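Local atomic coordinates of exocyst complex component EXO70 (Saccharomyces cerevisiae, PDB entry 2B1E), a protein that takes part in secretion as a subunit of the exocyst, which tethers secretory vesicles to sites of exocytosis, and has a role in exocyst assembly. Residues 459-463 and 496-501. Numbering follows the deposited sequence.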
loop_
_atom_site.group_PDB
_atom_site.type_symbol
_atom_site.label_atom_id
_atom_site.label_comp_id
_atom_site.label_asym_id
_atom_site.label_seq_id
_atom_site.Cartn_x
_atom_site.Cartn_y
_atom_site.Cartn_z
ATOM N N ASP A 459 -0.231 -21.200 38.603
ATOM C CA ASP A 459 0.425 -21.916 39.690
ATOM C C ASP A 459 -0.312 -21.686 41.006
ATOM O O ASP A 459 -0.344 -22.559 41.877
ATOM C CB ASP A 459 1.893 -21.481 39.801
ATOM C CG ASP A 459 2.759 -22.009 38.641
ATOM O OD1 ASP A 459 2.203 -22.466 37.614
ATOM O OD2 ASP A 459 4.006 -21.953 38.750
ATOM N N TRP A 460 -0.906 -20.508 41.159
ATOM C CA TRP A 460 -1.650 -20.216 42.369
ATOM C C TRP A 460 -2.944 -21.043 42.377
ATOM O O TRP A 460 -3.420 -21.441 43.442
ATOM C CB TRP A 460 -1.987 -18.719 42.466
ATOM C CG TRP A 460 -0.802 -17.838 42.671
ATOM C CD1 TRP A 460 -0.072 -17.203 41.700
ATOM C CD2 TRP A 460 -0.193 -17.493 43.922
ATOM N NE1 TRP A 460 0.949 -16.483 42.268
ATOM C CE2 TRP A 460 0.901 -16.643 43.631
ATOM C CE3 TRP A 460 -0.466 -17.816 45.261
ATOM C CZ2 TRP A 460 1.725 -16.113 44.632
ATOM C CZ3 TRP A 460 0.354 -17.288 46.257
ATOM C CH2 TRP A 460 1.436 -16.446 45.936
ATOM N N ARG A 461 -3.505 -21.301 41.196
ATOM C CA ARG A 461 -4.728 -22.102 41.114
ATOM C C ARG A 461 -4.419 -23.527 41.577
ATOM O O ARG A 461 -5.238 -24.156 42.264
ATOM C CB ARG A 461 -5.287 -22.120 39.683
ATOM C CG ARG A 461 -5.823 -20.774 39.200
ATOM C CD ARG A 461 -6.583 -20.903 37.871
ATOM N NE ARG A 461 -5.706 -21.010 36.705
ATOM C CZ ARG A 461 -5.409 -19.996 35.894
ATOM N NH1 ARG A 461 -5.916 -18.791 36.115
ATOM N NH2 ARG A 461 -4.611 -20.187 34.856
ATOM N N ASP A 462 -3.240 -24.036 41.214
ATOM C CA ASP A 462 -2.840 -25.390 41.631
ATOM C C ASP A 462 -2.759 -25.465 43.157
ATOM O O ASP A 462 -3.209 -26.430 43.776
ATOM C CB ASP A 462 -1.478 -25.753 41.034
ATOM C CG ASP A 462 -1.518 -25.878 39.519
ATOM O OD1 ASP A 462 -2.620 -25.773 38.939
ATOM O OD2 ASP A 462 -0.450 -26.086 38.912
ATOM N N LEU A 463 -2.176 -24.439 43.759
ATOM C CA LEU A 463 -2.044 -24.362 45.212
ATOM C C LEU A 463 -3.403 -24.463 45.908
ATOM O O LEU A 463 -3.591 -25.268 46.832
ATOM C CB LEU A 463 -1.386 -23.036 45.603
ATOM C CG LEU A 463 -1.221 -22.754 47.100
ATOM C CD1 LEU A 463 -0.300 -23.784 47.708
ATOM C CD2 LEU A 463 -0.645 -21.375 47.314
ATOM N N GLY A 496 3.681 -24.824 50.072
ATOM C CA GLY A 496 3.289 -24.451 48.729
ATOM C C GLY A 496 3.150 -22.950 48.599
ATOM O O GLY A 496 3.569 -22.367 47.597
ATOM N N PHE A 497 2.558 -22.329 49.618
ATOM C CA PHE A 497 2.352 -20.880 49.661
ATOM C C PHE A 497 3.701 -20.146 49.635
ATOM O O PHE A 497 3.940 -19.276 48.795
ATOM C CB PHE A 497 1.605 -20.494 50.950
ATOM C CG PHE A 497 1.411 -19.006 51.119
ATOM C CD1 PHE A 497 0.491 -18.311 50.327
ATOM C CD2 PHE A 497 2.170 -18.292 52.047
ATOM C CE1 PHE A 497 0.333 -16.927 50.451
ATOM C CE2 PHE A 497 2.020 -16.903 52.180
ATOM C CZ PHE A 497 1.100 -16.222 51.377
ATOM N N GLU A 498 4.567 -20.499 50.578
ATOM C CA GLU A 498 5.885 -19.884 50.692
ATOM C C GLU A 498 6.734 -20.072 49.439
ATOM O O GLU A 498 7.453 -19.162 49.022
ATOM C CB GLU A 498 6.605 -20.443 51.928
ATOM C CG GLU A 498 6.151 -19.778 53.231
ATOM C CD GLU A 498 6.267 -20.685 54.432
ATOM O OE1 GLU A 498 7.080 -21.632 54.389
ATOM O OE2 GLU A 498 5.551 -20.449 55.431
ATOM N N ASP A 499 6.653 -21.248 48.832
ATOM C CA ASP A 499 7.417 -21.513 47.618
ATOM C C ASP A 499 6.941 -20.579 46.499
ATOM O O ASP A 499 7.754 -20.042 45.745
ATOM C CB ASP A 499 7.239 -22.972 47.187
ATOM C CG ASP A 499 8.169 -23.367 46.052
ATOM O OD1 ASP A 499 7.723 -23.406 44.885
ATOM O OD2 ASP A 499 9.353 -23.639 46.335
ATOM N N LEU A 500 5.624 -20.391 46.399
ATOM C CA LEU A 500 5.052 -19.524 45.373
ATOM C C LEU A 500 5.345 -18.061 45.665
ATOM O O LEU A 500 5.636 -17.294 44.751
ATOM C CB LEU A 500 3.530 -19.737 45.257
ATOM C CG LEU A 500 2.981 -20.350 43.965
ATOM C CD1 LEU A 500 1.465 -20.516 44.062
ATOM C CD2 LEU A 500 3.336 -19.461 42.774
ATOM N N VAL A 501 5.271 -17.665 46.930
ATOM C CA VAL A 501 5.558 -16.276 47.279
ATOM C C VAL A 501 6.991 -15.941 46.846
ATOM O O VAL A 501 7.231 -14.922 46.214
ATOM C CB VAL A 501 5.387 -16.031 48.805
ATOM C CG1 VAL A 501 5.881 -14.630 49.193
ATOM C CG2 VAL A 501 3.912 -16.177 49.182
#
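L500 lies across the indole of W460. Its CD1 sits over one face in a CH-pi contact, 3.8 Å from the centroid of the six-membered ring and 25° off the ring normal. CD2 reaches the pyrrole side, with L500 CD2 to W460 NE1 at 3.8 Å. V501 CG2 and F497 CD1 meet the indole at its edge instead, and V501 CG2 also sits over the rim of one F497 face. L463 closes the packed side. With CG anti to the backbone N (chi1 177°), its branch extends toward helix 483-504. L463 CD1 rests 3.7 Å from G496 C, and CD2 lies beside L500 CD1. G496 has no side chain to keep that methyl off its backbone. The other side is looser. D459 is partly exposed; it gives its CB to L500 CD2, and D459 O lies 3.5 Å from L500 CD1. Segments 459-463 and 496-501 run antiparallel (170°), and helices 512-537 and 552-563 add side chains around W460. With an alanine in place of W460, L500 would probably lose the ring under its methyls, leaving a gap beside F497 and V501. No hydrogen bond joins the two segments, which is consistent with apolar packing joining these helices of the C-terminal region here.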